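PDB 6IV9: Cas13d from uncultured Ruminococcus sp, which binds CRISPR RNA and, through its two HEPN domains, matures that guide and cleaves target RNA. Local coordinates for residues 359-369 with 405-416. The protein carries 2 engineered substitutions. Residues are numbered along the deposited sequence; the frame is centred on the assembly and turned at random.
Sequences LYYDFIVLKSQ and KLMDFLLFCNYY. With nucleotides of chain B.
F409 drives one ring edge into the face of F363, the planes at 88° and the centroids 5.4 Å apart, and receives the edge of Y360 on its own face. Its CG stands anti to the backbone N (chi1 -174°), which carries the ring between those two aromatics: a worked example of helices that cross steeply, here at 111°, through interlocking rings. F409 CB, placed by the helix backbone, lies over the centre of the F363 face as a CH-pi contact. Knobs-into-holes packing adds to this. F363 fits among K405, D408, F409 and F412, while L359 enters the next hole, its CD2 3.7 Å from CD2 of Y416 at that ring's edge. Past the helix end, Q369 CB presses to 3.5 Å from F412 CD1.

Hydrogen bonds within 359-369 tie S368 and Q369 back onto the helix: D362 OD1 accepts both S368 OG and S368 N, and Q369 NE2 reaches F363 O, in the carbonyl plane.

Charge joins the segments through RNA. K367 NZ, steadied by I364 O, donates to OP1 and K405 NZ to OP2 of U43 of chain B, each at 2.8 Å; the phosphate probably offsets their like charges.

Helix 338-347 packs on Y360 and F409, N340 bonding the Y360 hydroxyl, whereas helices 376-386 and 436-464 flank helix 400-418.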
loop_
_atom_site.group_PDB
_atom_site.type_symbol
_atom_site.label_atom_id
_atom_site.label_comp_id
_atom_site.label_asym_id
_atom_site.label_seq_id
_atom_site.Cartn_x
_atom_site.Cartn_y
_atom_site.Cartn_z
ATOM N N LEU A 359 6.845 26.023 -12.314
ATOM C CA LEU A 359 5.563 25.325 -12.068
ATOM C C LEU A 359 5.626 23.905 -12.634
ATOM O O LEU A 359 5.083 23.022 -12.028
ATOM C CB LEU A 359 4.416 26.123 -12.679
ATOM C CG LEU A 359 3.961 27.332 -11.871
ATOM C CD1 LEU A 359 3.143 28.277 -12.721
ATOM C CD2 LEU A 359 3.181 26.908 -10.650
ATOM N N TYR A 360 6.232 23.739 -13.797
ATOM C CA TYR A 360 6.335 22.408 -14.432
ATOM C C TYR A 360 7.196 21.472 -13.586
ATOM O O TYR A 360 6.853 20.322 -13.442
ATOM C CB TYR A 360 6.751 22.493 -15.894
ATOM C CG TYR A 360 6.452 21.227 -16.642
ATOM C CD1 TYR A 360 5.176 20.947 -17.073
ATOM C CD2 TYR A 360 7.427 20.286 -16.875
ATOM C CE1 TYR A 360 4.876 19.778 -17.740
ATOM C CE2 TYR A 360 7.150 19.114 -17.547
ATOM C CZ TYR A 360 5.870 18.858 -17.980
ATOM O OH TYR A 360 5.590 17.716 -18.647
ATOM N N TYR A 361 8.276 21.992 -13.014
ATOM C CA TYR A 361 9.110 21.146 -12.133
ATOM C C TYR A 361 8.239 20.716 -10.952
ATOM O O TYR A 361 8.324 19.591 -10.541
ATOM C CB TYR A 361 10.360 21.871 -11.634
ATOM C CG TYR A 361 11.223 21.025 -10.740
ATOM C CD1 TYR A 361 12.179 20.187 -11.266
ATOM C CD2 TYR A 361 11.066 21.032 -9.372
ATOM C CE1 TYR A 361 12.961 19.380 -10.469
ATOM C CE2 TYR A 361 11.835 20.225 -8.557
ATOM C CZ TYR A 361 12.792 19.400 -9.105
ATOM O OH TYR A 361 13.570 18.610 -8.329
ATOM N N ASP A 362 7.432 21.633 -10.440
ATOM C CA ASP A 362 6.542 21.309 -9.302
ATOM C C ASP A 362 5.559 20.229 -9.744
ATOM O O ASP A 362 5.444 19.243 -9.062
ATOM C CB ASP A 362 5.762 22.546 -8.865
ATOM C CG ASP A 362 4.757 22.327 -7.750
ATOM O OD1 ASP A 362 4.160 21.267 -7.692
ATOM O OD2 ASP A 362 4.570 23.244 -6.979
ATOM N N PHE A 363 4.974 20.396 -10.912
ATOM C CA PHE A 363 3.957 19.457 -11.423
ATOM C C PHE A 363 4.544 18.049 -11.537
ATOM O O PHE A 363 3.831 17.122 -11.286
ATOM C CB PHE A 363 3.466 19.977 -12.770
ATOM C CG PHE A 363 2.479 19.106 -13.495
ATOM C CD1 PHE A 363 1.138 19.147 -13.182
ATOM C CD2 PHE A 363 2.891 18.270 -14.507
ATOM C CE1 PHE A 363 0.234 18.356 -13.858
ATOM C CE2 PHE A 363 1.986 17.479 -15.181
ATOM C CZ PHE A 363 0.663 17.521 -14.850
ATOM N N ILE A 364 5.775 17.916 -12.012
ATOM C CA ILE A 364 6.409 16.575 -12.140
ATOM C C ILE A 364 6.893 15.982 -10.811
ATOM O O ILE A 364 6.535 14.870 -10.517
ATOM C CB ILE A 364 7.556 16.632 -13.163
ATOM C CG1 ILE A 364 7.046 17.006 -14.552
ATOM C CG2 ILE A 364 8.334 15.334 -13.185
ATOM C CD1 ILE A 364 6.169 15.967 -15.176
ATOM N N VAL A 365 7.677 16.736 -10.055
ATOM C CA VAL A 365 8.366 16.206 -8.849
ATOM C C VAL A 365 7.588 16.418 -7.550
ATOM O O VAL A 365 7.602 15.517 -6.735
ATOM C CB VAL A 365 9.773 16.818 -8.752
ATOM C CG1 VAL A 365 10.526 16.325 -7.545
ATOM C CG2 VAL A 365 10.574 16.573 -10.013
ATOM N N LEU A 366 7.084 17.622 -7.327
ATOM C CA LEU A 366 6.328 17.939 -6.095
ATOM C C LEU A 366 4.865 17.500 -6.215
ATOM O O LEU A 366 4.280 17.194 -5.193
ATOM C CB LEU A 366 6.445 19.435 -5.798
ATOM C CG LEU A 366 7.846 19.939 -5.468
ATOM C CD1 LEU A 366 8.493 19.104 -4.393
ATOM C CD2 LEU A 366 8.720 19.929 -6.683
ATOM N N LYS A 367 4.331 17.524 -7.428
ATOM C CA LYS A 367 2.933 17.127 -7.691
ATOM C C LYS A 367 1.986 17.895 -6.769
ATOM O O LYS A 367 1.136 17.297 -6.154
ATOM C CB LYS A 367 2.771 15.609 -7.692
ATOM C CG LYS A 367 3.566 14.882 -8.763
ATOM C CD LYS A 367 2.931 13.612 -9.214
ATOM C CE LYS A 367 3.879 12.725 -9.977
ATOM N NZ LYS A 367 4.475 13.411 -11.131
ATOM N N SER A 368 2.103 19.224 -6.790
ATOM C CA SER A 368 1.248 20.162 -6.013
ATOM C C SER A 368 -0.203 20.057 -6.475
ATOM O O SER A 368 -1.084 20.313 -5.695
ATOM C CB SER A 368 1.737 21.568 -6.079
ATOM O OG SER A 368 2.880 21.719 -5.291
ATOM N N GLN A 369 -0.421 19.568 -7.691
ATOM C CA GLN A 369 -1.782 19.366 -8.255
ATOM C C GLN A 369 -2.519 18.274 -7.466
ATOM O O GLN A 369 -3.725 18.192 -7.581
ATOM C CB GLN A 369 -1.737 19.051 -9.746
ATOM C CG GLN A 369 -1.213 17.668 -10.068
ATOM C CD GLN A 369 0.288 17.658 -10.208
ATOM O OE1 GLN A 369 0.959 18.597 -9.831
ATOM N NE2 GLN A 369 0.824 16.572 -10.722
ATOM N N LYS A 405 -0.773 15.127 -19.555
ATOM C CA LYS A 405 0.089 15.972 -18.696
ATOM C C LYS A 405 -0.135 17.436 -19.073
ATOM O O LYS A 405 -0.302 18.252 -18.202
ATOM C CB LYS A 405 1.562 15.614 -18.895
ATOM C CG LYS A 405 2.084 14.455 -18.067
ATOM C CD LYS A 405 3.565 14.272 -18.143
ATOM C CE LYS A 405 4.118 13.352 -17.084
ATOM N NZ LYS A 405 3.695 11.949 -17.285
ATOM N N LEU A 406 -0.167 17.721 -20.366
ATOM C CA LEU A 406 -0.375 19.113 -20.818
ATOM C C LEU A 406 -1.745 19.610 -20.365
ATOM O O LEU A 406 -1.811 20.695 -19.857
ATOM C CB LEU A 406 -0.241 19.145 -22.341
ATOM C CG LEU A 406 1.173 18.890 -22.840
ATOM C CD1 LEU A 406 1.194 18.546 -24.311
ATOM C CD2 LEU A 406 2.063 20.072 -22.540
ATOM N N MET A 407 -2.784 18.808 -20.536
ATOM C CA MET A 407 -4.148 19.212 -20.128
ATOM C C MET A 407 -4.213 19.391 -18.609
ATOM O O MET A 407 -4.705 20.398 -18.167
ATOM C CB MET A 407 -5.162 18.159 -20.569
ATOM C CG MET A 407 -5.298 18.037 -22.069
ATOM S SD MET A 407 -6.380 16.703 -22.591
ATOM C CE MET A 407 -6.619 17.106 -24.316
ATOM N N ASP A 408 -3.667 18.441 -17.859
ATOM C CA ASP A 408 -3.658 18.490 -16.379
ATOM C C ASP A 408 -2.872 19.725 -15.920
ATOM O O ASP A 408 -3.291 20.366 -14.987
ATOM C CB ASP A 408 -3.089 17.194 -15.800
ATOM C CG ASP A 408 -4.007 15.992 -15.946
ATOM O OD1 ASP A 408 -5.093 16.150 -16.479
ATOM O OD2 ASP A 408 -3.635 14.922 -15.505
ATOM N N PHE A 409 -1.774 20.035 -16.596
ATOM C CA PHE A 409 -0.944 21.197 -16.207
ATOM C C PHE A 409 -1.732 22.504 -16.334
ATOM O O PHE A 409 -1.612 23.324 -15.460
ATOM C CB PHE A 409 0.337 21.259 -17.026
ATOM C CG PHE A 409 1.258 22.349 -16.558
ATOM C CD1 PHE A 409 1.988 22.210 -15.394
ATOM C CD2 PHE A 409 1.357 23.535 -17.254
ATOM C CE1 PHE A 409 2.835 23.212 -14.961
ATOM C CE2 PHE A 409 2.193 24.543 -16.813
ATOM C CZ PHE A 409 2.929 24.377 -15.673
ATOM N N LEU A 410 -2.498 22.665 -17.403
ATOM C CA LEU A 410 -3.294 23.900 -17.576
ATOM C C LEU A 410 -4.303 24.004 -16.432
ATOM O O LEU A 410 -4.447 25.064 -15.884
ATOM C CB LEU A 410 -4.050 23.800 -18.895
ATOM C CG LEU A 410 -3.217 23.929 -20.162
ATOM C CD1 LEU A 410 -4.124 23.902 -21.370
ATOM C CD2 LEU A 410 -2.396 25.199 -20.140
ATOM N N LEU A 411 -4.974 22.907 -16.112
ATOM C CA LEU A 411 -5.964 22.906 -15.006
ATOM C C LEU A 411 -5.258 23.198 -13.681
ATOM O O LEU A 411 -5.788 23.929 -12.891
ATOM C CB LEU A 411 -6.623 21.533 -14.957
ATOM C CG LEU A 411 -7.426 21.147 -16.193
ATOM C CD1 LEU A 411 -8.202 19.877 -15.937
ATOM C CD2 LEU A 411 -8.356 22.270 -16.591
ATOM N N PHE A 412 -4.092 22.608 -13.477
ATOM C CA PHE A 412 -3.349 22.806 -12.214
ATOM C C PHE A 412 -3.010 24.287 -12.035
ATOM O O PHE A 412 -3.280 24.845 -11.003
ATOM C CB PHE A 412 -2.043 22.025 -12.304
ATOM C CG PHE A 412 -0.971 22.414 -11.322
ATOM C CD1 PHE A 412 -1.235 22.502 -9.971
ATOM C CD2 PHE A 412 0.317 22.652 -11.750
ATOM C CE1 PHE A 412 -0.242 22.848 -9.078
ATOM C CE2 PHE A 412 1.308 22.992 -10.854
ATOM C CZ PHE A 412 1.025 23.092 -9.523
ATOM N N CYS A 413 -2.477 24.911 -13.072
ATOM C CA CYS A 413 -2.103 26.344 -13.007
ATOM C C CYS A 413 -3.346 27.207 -12.772
ATOM O O CYS A 413 -3.274 28.170 -12.049
ATOM C CB CYS A 413 -1.355 26.742 -14.268
ATOM S SG CYS A 413 0.307 26.038 -14.325
ATOM N N ASN A 414 -4.462 26.807 -13.343
ATOM C CA ASN A 414 -5.713 27.575 -13.202
ATOM C C ASN A 414 -6.105 27.666 -11.732
ATOM O O ASN A 414 -6.471 28.738 -11.306
ATOM C CB ASN A 414 -6.848 26.857 -13.911
ATOM C CG ASN A 414 -8.148 27.607 -13.799
ATOM O OD1 ASN A 414 -8.292 28.668 -14.371
ATOM N ND2 ASN A 414 -9.083 27.065 -13.054
ATOM N N TYR A 415 -6.021 26.559 -11.002
ATOM C CA TYR A 415 -6.449 26.550 -9.585
ATOM C C TYR A 415 -5.328 26.902 -8.608
ATOM O O TYR A 415 -5.627 27.303 -7.505
ATOM C CB TYR A 415 -7.010 25.172 -9.266
ATOM C CG TYR A 415 -8.320 24.880 -9.934
ATOM C CD1 TYR A 415 -9.470 25.520 -9.533
ATOM C CD2 TYR A 415 -8.411 23.961 -10.953
ATOM C CE1 TYR A 415 -10.683 25.253 -10.126
ATOM C CE2 TYR A 415 -9.616 23.673 -11.553
ATOM C CZ TYR A 415 -10.753 24.327 -11.137
ATOM O OH TYR A 415 -11.942 24.055 -11.704
ATOM N N TYR A 416 -4.088 26.647 -8.988
ATOM C CA TYR A 416 -2.934 26.884 -8.096
ATOM C C TYR A 416 -2.455 28.333 -8.137
ATOM O O TYR A 416 -1.909 28.781 -7.156
ATOM C CB TYR A 416 -1.788 25.977 -8.514
ATOM C CG TYR A 416 -0.618 25.935 -7.579
ATOM C CD1 TYR A 416 -0.739 25.426 -6.302
ATOM C CD2 TYR A 416 0.620 26.373 -7.992
ATOM C CE1 TYR A 416 0.345 25.358 -5.453
ATOM C CE2 TYR A 416 1.710 26.331 -7.149
ATOM C CZ TYR A 416 1.575 25.812 -5.879
ATOM O OH TYR A 416 2.656 25.762 -5.062
ATOM P P U B 43 5.545 10.700 -13.829
ATOM O OP1 U B 43 5.280 10.980 -12.370
ATOM O OP2 U B 43 4.517 11.021 -14.817
ATOM O "O5'" U B 43 6.881 11.508 -14.119
ATOM C "C5'" U B 43 7.553 11.400 -15.382
ATOM C "C4'" U B 43 8.512 12.557 -15.550
ATOM O "O4'" U B 43 9.550 12.354 -14.572
ATOM C "C3'" U B 43 9.258 12.611 -16.895
ATOM O "O3'" U B 43 8.443 13.381 -17.764
ATOM C "C2'" U B 43 10.578 13.289 -16.498
ATOM O "O2'" U B 43 10.267 14.648 -16.282
ATOM C "C1'" U B 43 10.833 12.672 -15.116
ATOM N N1 U B 43 11.652 11.451 -15.149
ATOM C C2 U B 43 12.980 11.571 -15.481
ATOM O O2 U B 43 13.513 12.639 -15.697
ATOM N N3 U B 43 13.667 10.392 -15.541
ATOM C C4 U B 43 13.181 9.133 -15.308
ATOM O O4 U B 43 13.941 8.170 -15.394
ATOM C C5 U B 43 11.799 9.084 -14.968
ATOM C C6 U B 43 11.096 10.215 -14.904
ATOM P P A B 44 7.809 12.781 -19.117
ATOM O OP1 A B 44 6.828 13.779 -19.584
ATOM O OP2 A B 44 7.278 11.413 -18.806
ATOM O "O5'" A B 44 9.106 12.524 -20.019
ATOM C "C5'" A B 44 9.710 13.665 -20.723
ATOM C "C4'" A B 44 10.597 13.201 -21.852
ATOM O "O4'" A B 44 11.746 12.473 -21.340
ATOM C "C3'" A B 44 9.890 12.235 -22.807
ATOM O "O3'" A B 44 10.347 12.421 -24.153
ATOM C "C2'" A B 44 10.296 10.886 -22.254
ATOM O "O2'" A B 44 10.303 9.855 -23.205
ATOM C "C1'" A B 44 11.731 11.152 -21.855
ATOM N N9 A B 44 12.196 10.267 -20.800
ATOM C C8 A B 44 11.568 9.870 -19.638
ATOM N N7 A B 44 12.307 9.100 -18.878
ATOM C C5 A B 44 13.500 8.991 -19.579
ATOM C C6 A B 44 14.696 8.329 -19.297
ATOM N N6 A B 44 14.884 7.599 -18.199
ATOM N N1 A B 44 15.699 8.422 -20.202
ATOM C C2 A B 44 15.507 9.164 -21.300
ATOM N N3 A B 44 14.426 9.848 -21.670
ATOM C C4 A B 44 13.447 9.714 -20.758
#